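Long-range contacts in alanine racemase, biosynthetic (PDB 6A2F), which is a pyridoxal-phosphate-carrying enzyme of the alanine racemase family, whose chain joins a TIM-barrel domain to a C-terminal domain rich in beta strands: residues 1-5 / 270-275; 277-283 / 296-300; 286-290 / 320-324. All blocks are in the same frame, centred on the assembly; numbering follows the deposited sequence.

Interaction 1 of 3, residues 1-5 / 270-275; sequences MRPLV and SCGYAD. With DLY (D-lysine), chain D.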
loop_
_atom_site.group_PDB
_atom_site.type_symbol
_atom_site.label_atom_id
_atom_site.label_comp_id
_atom_site.label_asym_id
_atom_site.label_seq_id
_atom_site.Cartn_x
_atom_site.Cartn_y
_atom_site.Cartn_z
ATOM N N MET A 1 -18.233 -12.715 4.820
ATOM C CA MET A 1 -16.963 -11.940 4.721
ATOM C C MET A 1 -17.057 -10.831 3.678
ATOM O O MET A 1 -17.920 -10.867 2.798
ATOM C CB MET A 1 -15.761 -12.860 4.428
ATOM C CG MET A 1 -15.833 -13.666 3.142
ATOM S SD MET A 1 -14.199 -14.198 2.566
ATOM C CE MET A 1 -14.649 -15.632 1.589
ATOM N N ARG A 2 -16.171 -9.843 3.796
ATOM C CA ARG A 2 -16.030 -8.800 2.790
ATOM C C ARG A 2 -15.636 -9.450 1.447
ATOM O O ARG A 2 -14.683 -10.229 1.393
ATOM C CB ARG A 2 -14.987 -7.768 3.243
ATOM C CG ARG A 2 -14.960 -6.487 2.424
ATOM C CD ARG A 2 -14.102 -5.417 3.084
ATOM N NE ARG A 2 -13.884 -4.264 2.205
ATOM C CZ ARG A 2 -12.735 -3.980 1.597
ATOM N NH1 ARG A 2 -11.674 -4.759 1.762
ATOM N NH2 ARG A 2 -12.645 -2.911 0.819
ATOM N N PRO A 3 -16.380 -9.146 0.367
ATOM C CA PRO A 3 -16.099 -9.789 -0.913
ATOM C C PRO A 3 -14.877 -9.185 -1.603
ATOM O O PRO A 3 -15.010 -8.420 -2.563
ATOM C CB PRO A 3 -17.377 -9.548 -1.732
ATOM C CG PRO A 3 -18.213 -8.580 -0.951
ATOM C CD PRO A 3 -17.436 -8.129 0.250
ATOM N N LEU A 4 -13.698 -9.519 -1.085
ATOM C CA LEU A 4 -12.429 -9.141 -1.697
ATOM C C LEU A 4 -11.370 -10.190 -1.403
ATOM O O LEU A 4 -11.025 -10.441 -0.239
ATOM C CB LEU A 4 -11.960 -7.764 -1.224
ATOM C CG LEU A 4 -10.654 -7.277 -1.856
ATOM C CD1 LEU A 4 -10.837 -6.939 -3.329
ATOM C CD2 LEU A 4 -10.138 -6.071 -1.101
ATOM N N VAL A 5 -10.863 -10.799 -2.469
ATOM C CA VAL A 5 -9.903 -11.892 -2.361
ATOM C C VAL A 5 -8.816 -11.767 -3.430
ATOM O O VAL A 5 -9.106 -11.516 -4.604
ATOM C CB VAL A 5 -10.594 -13.280 -2.455
ATOM C CG1 VAL A 5 -9.570 -14.400 -2.481
ATOM C CG2 VAL A 5 -11.555 -13.498 -1.295
ATOM N N SER A 270 -16.336 -3.428 -3.745
ATOM C CA SER A 270 -15.724 -3.705 -2.447
ATOM C C SER A 270 -14.194 -3.752 -2.511
ATOM O O SER A 270 -13.566 -4.766 -2.172
ATOM C CB SER A 270 -16.280 -5.016 -1.889
ATOM O OG SER A 270 -16.169 -6.055 -2.848
ATOM N N CYS A 271 -13.602 -2.645 -2.952
ATOM C CA CYS A 271 -12.147 -2.491 -3.025
ATOM C C CYS A 271 -11.799 -1.013 -3.011
ATOM O O CYS A 271 -12.416 -0.227 -3.719
ATOM C CB CYS A 271 -11.577 -3.151 -4.288
ATOM S SG CYS A 271 -9.771 -3.078 -4.411
ATOM N N GLY A 272 -10.815 -0.641 -2.199
ATOM C CA GLY A 272 -10.377 0.750 -2.098
ATOM C C GLY A 272 -8.890 0.869 -1.853
ATOM O O GLY A 272 -8.176 -0.137 -1.842
ATOM N N TYR A 273 -8.415 2.094 -1.636
ATOM C CA TYR A 273 -6.969 2.331 -1.542
ATOM C C TYR A 273 -6.277 1.684 -0.338
ATOM O O TYR A 273 -5.073 1.437 -0.381
ATOM C CB TYR A 273 -6.589 3.816 -1.699
ATOM C CG TYR A 273 -7.180 4.781 -0.695
ATOM C CD1 TYR A 273 -6.717 4.834 0.620
ATOM C CD2 TYR A 273 -8.182 5.677 -1.074
ATOM C CE1 TYR A 273 -7.256 5.729 1.533
ATOM C CE2 TYR A 273 -8.720 6.582 -0.169
ATOM C CZ TYR A 273 -8.255 6.602 1.130
ATOM O OH TYR A 273 -8.795 7.496 2.027
ATOM N N ALA A 274 -7.037 1.390 0.717
ATOM C CA ALA A 274 -6.498 0.658 1.865
ATOM C C ALA A 274 -6.314 -0.835 1.579
ATOM O O ALA A 274 -5.653 -1.538 2.337
ATOM C CB ALA A 274 -7.373 0.862 3.090
ATOM N N ASP A 275 -6.909 -1.315 0.492
ATOM C CA ASP A 275 -6.683 -2.683 0.036
ATOM C C ASP A 275 -5.434 -2.763 -0.846
ATOM O O ASP A 275 -4.941 -3.850 -1.139
ATOM C CB ASP A 275 -7.905 -3.206 -0.715
ATOM C CG ASP A 275 -9.176 -3.137 0.118
ATOM O OD1 ASP A 275 -9.216 -3.750 1.215
ATOM O OD2 ASP A 275 -10.142 -2.476 -0.332
HETATM N N DLY D . -16.500 6.333 1.719
HETATM C CA DLY D . -15.363 6.011 2.637
HETATM C C DLY D . -14.968 4.557 2.534
HETATM O O DLY D . -15.097 3.797 3.493
HETATM C CB DLY D . -14.174 6.899 2.282
HETATM C CG DLY D . -13.353 7.336 3.492
HETATM C CD DLY D . -11.890 7.531 3.113
HETATM C CE DLY D . -11.632 8.904 2.503
HETATM N NZ DLY D . -10.985 8.719 1.221
HETATM O OXT DLY D . -14.504 4.071 1.502
#

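Interaction 2 of 3, residues 277-283 / 296-300; sequences YPRTAPA and LAGRV. With ACT (acetate ion), chain E.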
loop_
_atom_site.group_PDB
_atom_site.type_symbol
_atom_site.label_atom_id
_atom_site.label_comp_id
_atom_site.label_asym_id
_atom_site.label_seq_id
_atom_site.Cartn_x
_atom_site.Cartn_y
_atom_site.Cartn_z
ATOM N N TYR A 277 -5.280 -0.614 -3.754
ATOM C CA TYR A 277 -5.654 0.053 -4.991
ATOM C C TYR A 277 -5.142 1.499 -4.994
ATOM O O TYR A 277 -5.132 2.153 -3.947
ATOM C CB TYR A 277 -7.175 0.005 -5.200
ATOM C CG TYR A 277 -7.561 0.044 -6.663
ATOM C CD1 TYR A 277 -7.639 -1.129 -7.412
ATOM C CD2 TYR A 277 -7.816 1.253 -7.306
ATOM C CE1 TYR A 277 -7.969 -1.099 -8.756
ATOM C CE2 TYR A 277 -8.146 1.293 -8.649
ATOM C CZ TYR A 277 -8.221 0.111 -9.368
ATOM O OH TYR A 277 -8.547 0.144 -10.701
ATOM N N PRO A 278 -4.676 1.991 -6.158
ATOM C CA PRO A 278 -4.227 3.392 -6.218
ATOM C C PRO A 278 -5.373 4.363 -5.959
ATOM O O PRO A 278 -6.399 4.292 -6.639
ATOM C CB PRO A 278 -3.720 3.539 -7.654
ATOM C CG PRO A 278 -3.322 2.155 -8.048
ATOM C CD PRO A 278 -4.327 1.250 -7.386
ATOM N N ARG A 279 -5.205 5.254 -4.983
ATOM C CA ARG A 279 -6.254 6.221 -4.654
ATOM C C ARG A 279 -6.577 7.161 -5.813
ATOM O O ARG A 279 -7.737 7.541 -6.001
ATOM C CB ARG A 279 -5.899 7.044 -3.415
ATOM C CG ARG A 279 -6.905 8.146 -3.143
ATOM C CD ARG A 279 -6.579 9.011 -1.941
ATOM N NE ARG A 279 -7.483 10.156 -1.924
ATOM C CZ ARG A 279 -7.244 11.313 -2.534
ATOM N NH1 ARG A 279 -6.111 11.510 -3.198
ATOM N NH2 ARG A 279 -8.142 12.283 -2.476
ATOM N N THR A 280 -5.549 7.530 -6.576
ATOM C CA THR A 280 -5.675 8.556 -7.616
ATOM C C THR A 280 -6.068 7.998 -8.993
ATOM O O THR A 280 -6.076 8.732 -9.983
ATOM C CB THR A 280 -4.385 9.403 -7.736
ATOM O OG1 THR A 280 -3.256 8.543 -7.935
ATOM C CG2 THR A 280 -4.166 10.229 -6.473
ATOM N N ALA A 281 -6.394 6.707 -9.046
ATOM C CA ALA A 281 -6.875 6.072 -10.272
ATOM C C ALA A 281 -7.893 6.979 -10.955
ATOM O O ALA A 281 -8.960 7.240 -10.397
ATOM C CB ALA A 281 -7.488 4.713 -9.971
ATOM N N PRO A 282 -7.551 7.484 -12.155
ATOM C CA PRO A 282 -8.413 8.441 -12.845
ATOM C C PRO A 282 -9.609 7.787 -13.538
ATOM O O PRO A 282 -9.676 6.557 -13.646
ATOM C CB PRO A 282 -7.479 9.067 -13.886
ATOM C CG PRO A 282 -6.469 8.008 -14.168
ATOM C CD PRO A 282 -6.315 7.198 -12.911
ATOM N N ALA A 283 -10.542 8.624 -13.990
ATOM C CA ALA A 283 -11.655 8.187 -14.813
ATOM C C ALA A 283 -11.106 7.491 -16.061
ATOM O O ALA A 283 -10.184 7.997 -16.707
ATOM C CB ALA A 283 -12.520 9.378 -15.196
ATOM N N LEU A 296 -13.725 3.126 -14.433
ATOM C CA LEU A 296 -13.944 3.765 -13.137
ATOM C C LEU A 296 -14.663 5.098 -13.264
ATOM O O LEU A 296 -14.521 5.803 -14.266
ATOM C CB LEU A 296 -12.618 3.986 -12.399
ATOM C CG LEU A 296 -11.785 2.826 -11.848
ATOM C CD1 LEU A 296 -10.814 3.358 -10.805
ATOM C CD2 LEU A 296 -12.640 1.732 -11.237
ATOM N N ALA A 297 -15.428 5.435 -12.227
ATOM C CA ALA A 297 -16.127 6.711 -12.148
ATOM C C ALA A 297 -16.067 7.252 -10.727
ATOM O O ALA A 297 -16.620 6.652 -9.802
ATOM C CB ALA A 297 -17.570 6.555 -12.601
ATOM N N GLY A 298 -15.384 8.382 -10.559
ATOM C CA GLY A 298 -15.271 9.041 -9.261
ATOM C C GLY A 298 -14.002 8.662 -8.525
ATOM O O GLY A 298 -13.349 7.682 -8.878
ATOM N N ARG A 299 -13.654 9.448 -7.505
ATOM C CA ARG A 299 -12.482 9.177 -6.674
ATOM C C ARG A 299 -12.608 7.830 -5.979
ATOM O O ARG A 299 -13.668 7.485 -5.461
ATOM C CB ARG A 299 -12.294 10.257 -5.601
ATOM C CG ARG A 299 -11.810 11.613 -6.095
ATOM C CD ARG A 299 -11.063 12.340 -4.981
ATOM N NE ARG A 299 -10.942 13.787 -5.178
ATOM C CZ ARG A 299 -10.144 14.370 -6.077
ATOM N NH1 ARG A 299 -9.396 13.636 -6.906
ATOM N NH2 ARG A 299 -10.105 15.698 -6.163
ATOM N N VAL A 300 -11.519 7.070 -5.987
ATOM C CA VAL A 300 -11.407 5.870 -5.173
ATOM C C VAL A 300 -11.342 6.309 -3.707
ATOM O O VAL A 300 -10.620 7.251 -3.360
ATOM C CB VAL A 300 -10.152 5.046 -5.559
ATOM C CG1 VAL A 300 -10.012 3.803 -4.691
ATOM C CG2 VAL A 300 -10.204 4.649 -7.031
HETATM C C ACT E . -10.781 11.952 -0.481
HETATM O O ACT E . -10.387 10.901 0.078
HETATM O OXT ACT E . -10.613 12.144 -1.703
HETATM C CH3 ACT E . -11.476 13.016 0.323
HETATM O O HOH W 1 -9.501 8.028 -7.892
#

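Interaction 3 of 3, residues 286-290 / 320-324; sequences PVLVG and PVELW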
loop_
_atom_site.group_PDB
_atom_site.type_symbol
_atom_site.label_atom_id
_atom_site.label_comp_id
_atom_site.label_asym_id
_atom_site.label_seq_id
_atom_site.Cartn_x
_atom_site.Cartn_y
_atom_site.Cartn_z
ATOM N N PRO A 286 -9.442 0.861 -16.373
ATOM C CA PRO A 286 -10.241 -0.308 -16.739
ATOM C C PRO A 286 -10.559 -1.239 -15.569
ATOM O O PRO A 286 -9.776 -1.347 -14.608
ATOM C CB PRO A 286 -9.354 -1.027 -17.760
ATOM C CG PRO A 286 -7.966 -0.642 -17.379
ATOM C CD PRO A 286 -8.071 0.782 -16.911
ATOM N N VAL A 287 -11.712 -1.898 -15.670
ATOM C CA VAL A 287 -12.130 -2.922 -14.721
ATOM C C VAL A 287 -12.992 -3.966 -15.449
ATOM O O VAL A 287 -13.534 -3.688 -16.525
ATOM C CB VAL A 287 -12.873 -2.294 -13.518
ATOM C CG1 VAL A 287 -14.381 -2.271 -13.741
ATOM C CG2 VAL A 287 -12.527 -3.028 -12.236
ATOM N N LEU A 288 -13.099 -5.164 -14.884
ATOM C CA LEU A 288 -14.015 -6.172 -15.419
ATOM C C LEU A 288 -15.212 -6.389 -14.496
ATOM O O LEU A 288 -15.049 -6.602 -13.295
ATOM C CB LEU A 288 -13.304 -7.504 -15.678
ATOM C CG LEU A 288 -12.197 -7.608 -16.731
ATOM C CD1 LEU A 288 -11.928 -9.072 -17.048
ATOM C CD2 LEU A 288 -12.534 -6.848 -18.011
ATOM N N VAL A 289 -16.411 -6.322 -15.069
ATOM C CA VAL A 289 -17.644 -6.634 -14.346
ATOM C C VAL A 289 -18.323 -7.794 -15.065
ATOM O O VAL A 289 -18.751 -7.659 -16.212
ATOM C CB VAL A 289 -18.592 -5.413 -14.248
ATOM C CG1 VAL A 289 -19.835 -5.752 -13.432
ATOM C CG2 VAL A 289 -17.871 -4.211 -13.643
ATOM N N GLY A 290 -18.396 -8.938 -14.392
ATOM C CA GLY A 290 -18.913 -10.165 -14.998
ATOM C C GLY A 290 -18.099 -10.602 -16.202
ATOM O O GLY A 290 -18.643 -11.142 -17.169
ATOM N N PRO A 320 -19.217 -10.523 -9.861
ATOM C CA PRO A 320 -17.775 -10.471 -9.617
ATOM C C PRO A 320 -17.106 -9.317 -10.357
ATOM O O PRO A 320 -17.465 -9.016 -11.497
ATOM C CB PRO A 320 -17.278 -11.813 -10.162
ATOM C CG PRO A 320 -18.301 -12.221 -11.171
ATOM C CD PRO A 320 -19.606 -11.725 -10.624
ATOM N N VAL A 321 -16.146 -8.673 -9.701
ATOM C CA VAL A 321 -15.391 -7.584 -10.308
ATOM C C VAL A 321 -13.905 -7.927 -10.289
ATOM O O VAL A 321 -13.320 -8.083 -9.217
ATOM C CB VAL A 321 -15.637 -6.238 -9.582
ATOM C CG1 VAL A 321 -14.690 -5.157 -10.090
ATOM C CG2 VAL A 321 -17.080 -5.787 -9.751
ATOM N N GLU A 322 -13.304 -8.057 -11.470
ATOM C CA GLU A 322 -11.855 -8.260 -11.567
ATOM C C GLU A 322 -11.115 -6.920 -11.645
ATOM O O GLU A 322 -11.261 -6.175 -12.619
ATOM C CB GLU A 322 -11.487 -9.154 -12.758
ATOM C CG GLU A 322 -10.003 -9.489 -12.819
ATOM C CD GLU A 322 -9.651 -10.515 -13.882
ATOM O OE1 GLU A 322 -8.662 -10.295 -14.614
ATOM O OE2 GLU A 322 -10.354 -11.542 -13.989
ATOM N N LEU A 323 -10.339 -6.615 -10.605
ATOM C CA LEU A 323 -9.511 -5.411 -10.594
ATOM C C LEU A 323 -8.251 -5.652 -11.415
ATOM O O LEU A 323 -7.781 -4.756 -12.117
ATOM C CB LEU A 323 -9.153 -4.974 -9.164
ATOM C CG LEU A 323 -10.186 -4.349 -8.211
ATOM C CD1 LEU A 323 -11.126 -3.360 -8.893
ATOM C CD2 LEU A 323 -10.976 -5.411 -7.462
ATOM N N TRP A 324 -7.701 -6.858 -11.292
ATOM C CA TRP A 324 -6.666 -7.367 -12.199
ATOM C C TRP A 324 -6.494 -8.871 -12.054
ATOM O O TRP A 324 -6.864 -9.441 -11.029
ATOM C CB TRP A 324 -5.323 -6.646 -12.026
ATOM C CG TRP A 324 -4.708 -6.689 -10.648
ATOM C CD1 TRP A 324 -4.069 -7.748 -10.056
ATOM C CD2 TRP A 324 -4.633 -5.605 -9.717
ATOM N NE1 TRP A 324 -3.619 -7.391 -8.806
ATOM C CE2 TRP A 324 -3.951 -6.082 -8.572
ATOM C CE3 TRP A 324 -5.082 -4.277 -9.736
ATOM C CZ2 TRP A 324 -3.706 -5.277 -7.455
ATOM C CZ3 TRP A 324 -4.841 -3.474 -8.618
ATOM C CH2 TRP A 324 -4.156 -3.980 -7.495
HETATM O O HOH W 2 -9.149 -2.056 -12.079
#

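Interaction 1 of 3, residues 1-5 / 270-275
Asp275 OD2 is gripped by two donors: Arg2 NH2 delivers its hydrogen to the syn lone pair over 2.8 Å, nearly straight at 173°, and the backbone N of Gly272 reaches the anti lone pair at 2.7 Å. The contact ties the N-terminal lead into strand 4-8 to the loop after strand 264-269, in the C-terminal beta domain of the alanine racemase fold. Arginine and aspartate suit the place because each presents a flat, two-pronged end. The second prong pairs Arg2 NH1 with Asp275 OD1 at 2.7 Å, closing an end-on salt bridge whose two planes are 24° apart. An extended chain, with CG anti to the backbone N (chi1 -168°), lets Arg2 span the distance. Arg351 forms another salt bridge with OD1, so the buried carboxylate has two positive partners, which would probably favour its ionised form. Above one face of the Arg2 guanidinium lies the carbonyl oxygen of Ser270, while NH2 also donates to the backbone oxygen of Asp303, a residue of the D-lysine pocket.

Beside this bridge the chain bends in an inverse gamma turn centred on Pro3, whose ring restricts phi. Pro3 O accepts a 2.6 Å hydrogen bond from Ser270 OG, which comes from above the carbonyl plane. Leu4 lays hydrocarbon against the carboxylate: CD2 is 3.3 Å from Asp275 CG, and CD1 lies 4.0 Å from Cys271 CB. The second subunit reaches this end too: its Glu62 accepts from the backbone N of Arg2. Two residues before Asp275, Tyr273 OH accepts a 2.6 Å hydrogen bond from NZ of D-lysine, the NZ atom lying at the ring edge, in its plane.

Interaction 2 of 3, residues 277-283 / 296-300
Arg279 and Val300 are joined through a water, and no direct hydrogen bond crosses between 277-283 and 296-300. That water donates to Arg279 O at 2.6 Å and to Ala281 O at 2.7 Å, and accepts from Val300 N at 2.9 Å. It thus satisfies three backbone groups where two loops of the C-terminal domain, one after strand 264-269 and one after strand 292-296, lie together without strand pairing. The first loop makes a type I beta turn from Pro278 to Ala281, closed by only a weak bond, with Arg279 and Thr280 at its two central positions. Gly298 bends the second loop at phi 95°, where a CB would jam against the carbonyl oxygen of Ala297.

Alongside the water-bridged backbone, the contact is apolar. The methyl of Ala281 meets two branched chains from one side, 3.7 Å from Leu296 CD1 and 4.0 Å from Val300 CG2. Tyr277 and Leu296 come from opposite directions, CD1 of the leucine lying obliquely to the ring near CE2 and OH, whereas Tyr277 crosses Val300 at about a right angle. Its ring, swung over by CG anti to the backbone N (chi1 -152°), brings CD2 to 4.2 Å from Val300 CG2, while Pro278 CD rests over one face.

Arg279 extends its side chain toward an acetate ion, donating from NH2 to OXT over 2.6 Å. Arg299 flanks the same oxygen with its CD, 3.3 Å away. Thr339 of the second subunit accepts from Arg279 NH1, and Glu343 of that subunit from the backbone N. The acetate probably came from the crystallisation liquor. Its presence beside two arginines is consistent with a locally positive site able to hold a small anion.

Interaction 3 of 3, residues 286-290 / 320-324
Glu322 starts its course beside Leu288: the two CB atoms lie 3.8 Å apart, as befits partners of an antiparallel beta pair whose side chains leave the same face of the sheet. The motif is the pairing of strand 286-289 with strand 320-322 in the mixed sheet of the C-terminal domain. From CB the glutamate runs outward extended, CG anti to the backbone N (chi1 -175°), alongside the leucine, until CD comes to 4.2 Å from Leu288 CD1. At the tip OE1 accepts from the backbone nitrogens of Gly327 and Leu328, so the aliphatic stem packs on leucine while the carboxylate ties down the next loop.

Leu288 and Glu322 form a hydrogen-bonded pair, Leu288 N to Glu322 O at 3.1 Å and Glu322 N to Leu288 O at 2.9 Å. The next pair, Val289 with Val321, is non-hydrogen-bonded and points to the other face, its CG2 atoms 4.3 Å apart. Beta-branched valines suit the extended backbone. Val287 adds its CG2, which meets Val321 CG1 at 3.7 Å and Leu323 CD1 at 3.6 Å, a layer continued by Val307 and Leu305 of strand 305-308.

At Leu323 the chain turns a corner, and a water bridges the carbonyls of Leu323 and Pro286. At the opposite end Gly290, with positive phi, starts the turn toward strand 292-296, and its N donates to Pro320 O at 3.0 Å in a straight line.

The three contacts lie 13 to 14 Å apart, centre to centre, and touch pairwise within the C-terminal domain. Interaction 1 meets interaction 2 beside the D-lysine, where Tyr273 CD2 is 3.5 Å from Arg279 CG; both contacts also reach the second subunit. Interaction 3 is farther from the ligand, its Leu323 side chain about 13 Å away, against about 5 Å for Arg279. Leu323 nonetheless connects both others, CD2 packing 3.9 Å from Cys271 CB and CD1 3.9 Å from Tyr277 CE1, while Trp324 CZ3 approaches Tyr277 CD1 at 3.8 Å. Residues 270-283 thus leave the sheet, pass the ligand and border the second subunit along the way.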